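PDB 3L12: putative Glycerophosphoryl diester phosphodiesterase from Silicibacter pomeroyi, which is a putative member of the glycerophosphoryl diester phosphodiesterase family, built as a TIM barrel and carrying a bound magnesium ion. Local coordinates for residues Leu11-His23 / Ile304-Thr313. Numbering follows the deposited sequence. Where two conformers were deposited one is given.
Sequences LRGHPSVVRVIGH and ILIDMGLSWT
Arg19 reaches the Trp312 carbonyl because its side chain, with CG turned from the carbonyl carbon (chi1 -56°), bends at chi2 (-59°), which turns the guanidinium to the tail. Arg19 NH1 then donates to Trp312 O at 3.2 Å, coming from above the carbonyl plane, while NE and NH2 grip Arg12 O side-on. Val17 CG1 lies over one guanidinium face, toward its rim, and the three bonds limit the group's rotation. A water bound to Trp312 O also takes the Val20 N-H.

Next to the Arg19 bonds, the backbones form a single parallel bridge at Val17 and Ser311: Ser311 N donates to Ser16 O (3.0 Å) and Val18 N to Ser311 O (3.1 Å). The bridge ties the lead-in to strand 19-23, the first of the TIM barrel, to the tail after the last helix, 298-307, which stops in a Schellman motif with Gly309 at positive phi. Strand 292-295 pairs in parallel with strand 19-23, closing the barrel.

On the helix side, Leu305 CD2 meets Val18 CB at 3.8 Å, and Leu305 CD1 presses tightly on Val20 CG2 (3.4 Å). Trp312 CB rests on the same Val20 CG2 at 3.8 Å, and Phe120 of the second subunit packs on Trp312.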
# COMPACT_ATOMS: atom_id res chain seq x y z
N LEU A 11 -14.77 17.43 -1.31
CA LEU A 11 -15.71 16.39 -0.96
C LEU A 11 -16.96 16.42 -1.85
O LEU A 11 -17.70 15.45 -1.91
CB LEU A 11 -16.11 16.54 0.52
CG LEU A 11 -14.88 16.39 1.44
CD1 LEU A 11 -15.21 16.71 2.87
CD2 LEU A 11 -14.28 14.98 1.36
N ARG A 12 -17.13 17.51 -2.60
CA ARG A 12 -18.27 17.62 -3.51
C ARG A 12 -17.94 16.93 -4.85
O ARG A 12 -16.89 17.16 -5.44
CB ARG A 12 -18.60 19.09 -3.75
CG ARG A 12 -19.81 19.32 -4.58
CD ARG A 12 -20.09 20.82 -4.72
NE ARG A 12 -20.48 21.46 -3.47
CZ ARG A 12 -19.75 22.33 -2.76
NH1 ARG A 12 -18.54 22.75 -3.16
NH2 ARG A 12 -20.27 22.82 -1.64
N GLY A 13 -18.92 16.18 -5.34
CA GLY A 13 -18.83 15.46 -6.62
C GLY A 13 -19.35 16.34 -7.72
O GLY A 13 -19.81 17.48 -7.50
N HIS A 14 -19.24 15.82 -8.94
CA HIS A 14 -19.81 16.46 -10.11
C HIS A 14 -19.88 15.38 -11.19
O HIS A 14 -19.41 14.26 -10.95
CB HIS A 14 -19.09 17.76 -10.48
CG HIS A 14 -17.64 17.61 -10.73
ND1 HIS A 14 -17.15 17.07 -11.89
CD2 HIS A 14 -16.57 17.99 -9.99
CE1 HIS A 14 -15.83 17.11 -11.85
NE2 HIS A 14 -15.45 17.65 -10.70
N PRO A 15 -20.42 15.70 -12.37
CA PRO A 15 -20.72 14.57 -13.29
C PRO A 15 -19.57 13.65 -13.64
O PRO A 15 -19.80 12.46 -13.90
CB PRO A 15 -21.29 15.27 -14.52
CG PRO A 15 -21.93 16.49 -13.97
CD PRO A 15 -20.98 16.96 -12.88
N SER A 16 -18.36 14.19 -13.61
CA SER A 16 -17.17 13.41 -13.95
C SER A 16 -16.39 12.87 -12.77
O SER A 16 -15.41 12.18 -12.98
CB SER A 16 -16.22 14.30 -14.71
OG SER A 16 -16.83 14.85 -15.86
N VAL A 17 -16.83 13.21 -11.55
CA VAL A 17 -16.03 12.93 -10.36
C VAL A 17 -16.80 12.35 -9.18
O VAL A 17 -17.89 12.84 -8.83
CB VAL A 17 -15.41 14.25 -9.85
CG1 VAL A 17 -14.76 14.10 -8.45
CG2 VAL A 17 -14.37 14.77 -10.82
N VAL A 18 -16.26 11.26 -8.63
CA VAL A 18 -16.65 10.69 -7.38
C VAL A 18 -15.39 10.75 -6.50
O VAL A 18 -14.34 10.21 -6.84
CB VAL A 18 -17.19 9.25 -7.48
CG1 VAL A 18 -17.54 8.73 -6.05
CG2 VAL A 18 -18.36 9.22 -8.40
N ARG A 19 -15.52 11.40 -5.35
CA ARG A 19 -14.37 11.54 -4.45
C ARG A 19 -14.06 10.20 -3.78
O ARG A 19 -14.98 9.37 -3.58
CB ARG A 19 -14.62 12.61 -3.38
CG ARG A 19 -14.97 13.98 -3.91
CD ARG A 19 -13.90 14.57 -4.80
NE ARG A 19 -14.40 15.85 -5.31
CZ ARG A 19 -13.70 16.68 -6.05
NH1 ARG A 19 -12.47 16.41 -6.39
NH2 ARG A 19 -14.25 17.83 -6.45
N VAL A 20 -12.78 10.02 -3.47
CA VAL A 20 -12.26 8.80 -2.81
C VAL A 20 -11.68 9.22 -1.46
O VAL A 20 -10.75 10.00 -1.39
CB VAL A 20 -11.26 8.02 -3.64
CG1 VAL A 20 -10.75 6.76 -2.88
CG2 VAL A 20 -11.90 7.57 -5.00
N ILE A 21 -12.31 8.72 -0.39
CA ILE A 21 -11.89 9.02 0.97
C ILE A 21 -11.29 7.76 1.57
O ILE A 21 -11.93 6.73 1.65
CB ILE A 21 -13.00 9.60 1.82
CG1 ILE A 21 -13.65 10.85 1.18
CG2 ILE A 21 -12.45 9.97 3.26
CD1 ILE A 21 -14.87 10.56 0.33
N GLY A 22 -10.03 7.88 2.02
CA GLY A 22 -9.28 6.78 2.60
C GLY A 22 -9.71 6.48 4.01
O GLY A 22 -9.49 7.31 4.90
N HIS A 23 -10.38 5.34 4.22
CA HIS A 23 -10.92 5.00 5.55
C HIS A 23 -9.78 4.64 6.53
O HIS A 23 -9.05 3.64 6.34
CB HIS A 23 -11.90 3.85 5.43
CG HIS A 23 -12.69 3.62 6.67
ND1 HIS A 23 -12.77 2.38 7.28
CD2 HIS A 23 -13.41 4.47 7.44
CE1 HIS A 23 -13.57 2.48 8.34
NE2 HIS A 23 -13.95 3.74 8.47
N ILE A 304 -11.94 1.12 -10.27
CA ILE A 304 -13.37 1.00 -10.66
C ILE A 304 -13.85 2.34 -11.21
O ILE A 304 -14.46 2.38 -12.26
CB ILE A 304 -14.25 0.49 -9.53
CG1 ILE A 304 -14.01 -1.02 -9.32
CG2 ILE A 304 -15.70 0.78 -9.82
CD1 ILE A 304 -14.48 -1.51 -8.01
N LEU A 305 -13.45 3.45 -10.58
CA LEU A 305 -13.84 4.78 -11.12
C LEU A 305 -13.23 5.01 -12.50
O LEU A 305 -13.93 5.40 -13.43
CB LEU A 305 -13.52 5.91 -10.15
CG LEU A 305 -14.26 5.88 -8.81
CD1 LEU A 305 -13.74 6.96 -7.85
CD2 LEU A 305 -15.78 6.03 -9.00
N ILE A 306 -11.96 4.67 -12.67
CA ILE A 306 -11.34 4.79 -13.99
C ILE A 306 -12.05 3.90 -15.03
O ILE A 306 -12.28 4.32 -16.15
CB ILE A 306 -9.82 4.42 -13.94
CG1 ILE A 306 -8.99 5.43 -13.14
CG2 ILE A 306 -9.25 4.20 -15.35
CD1 ILE A 306 -9.06 6.86 -13.63
N ASP A 307 -12.40 2.68 -14.65
CA ASP A 307 -13.11 1.78 -15.54
C ASP A 307 -14.49 2.37 -15.98
O ASP A 307 -14.97 2.13 -17.11
CB ASP A 307 -13.36 0.45 -14.86
CG ASP A 307 -14.04 -0.52 -15.81
OD1 ASP A 307 -13.34 -1.04 -16.71
OD2 ASP A 307 -15.30 -0.67 -15.71
N MSE A 308 -15.07 3.16 -15.10
CA MSE A 308 -16.34 3.88 -15.35
C MSE A 308 -16.16 5.24 -16.01
O MSE A 308 -17.12 5.97 -16.21
CB MSE A 308 -17.13 4.08 -14.01
CG MSE A 308 -17.47 2.77 -13.39
SE MSE A 308 -18.32 2.92 -11.68
CE MSE A 308 -20.06 3.60 -12.17
N GLY A 309 -14.94 5.57 -16.41
CA GLY A 309 -14.66 6.84 -17.04
C GLY A 309 -14.67 8.06 -16.15
O GLY A 309 -14.73 9.18 -16.67
N LEU A 310 -14.63 7.84 -14.84
CA LEU A 310 -14.71 8.90 -13.84
C LEU A 310 -13.31 9.16 -13.27
O LEU A 310 -12.35 8.46 -13.58
CB LEU A 310 -15.68 8.49 -12.74
CG LEU A 310 -17.13 8.18 -13.18
CD1 LEU A 310 -17.96 7.49 -12.09
CD2 LEU A 310 -17.82 9.43 -13.70
N SER A 311 -13.22 10.16 -12.40
CA SER A 311 -11.98 10.44 -11.71
C SER A 311 -12.35 10.96 -10.32
O SER A 311 -13.53 11.13 -10.00
CB SER A 311 -11.19 11.47 -12.50
OG SER A 311 -11.87 12.71 -12.54
N TRP A 312 -11.35 11.25 -9.52
CA TRP A 312 -11.58 11.67 -8.10
C TRP A 312 -10.99 13.00 -7.77
O TRP A 312 -11.20 13.49 -6.67
CB TRP A 312 -11.11 10.60 -7.11
CG TRP A 312 -9.73 10.21 -7.38
CD1 TRP A 312 -8.60 10.79 -6.88
CD2 TRP A 312 -9.28 9.19 -8.29
NE1 TRP A 312 -7.48 10.16 -7.41
CE2 TRP A 312 -7.89 9.19 -8.29
CE3 TRP A 312 -9.93 8.29 -9.12
CZ2 TRP A 312 -7.15 8.30 -9.11
CZ3 TRP A 312 -9.23 7.45 -9.90
CH2 TRP A 312 -7.84 7.45 -9.89
N THR A 313 -10.57 13.67 -8.85
CA THR A 313 -10.08 15.03 -8.92
C THR A 313 -10.64 15.69 -10.21
O THR A 313 -10.84 15.14 -11.33
CB THR A 313 -8.56 15.11 -9.06
OG1 THR A 313 -8.18 14.58 -10.33
CG2 THR A 313 -7.85 14.34 -7.96
OXT THR A 313 -10.86 16.89 -10.15
O HOH W 1 -13.28 12.78 -14.72
O HOH W 2 -10.98 12.59 -4.13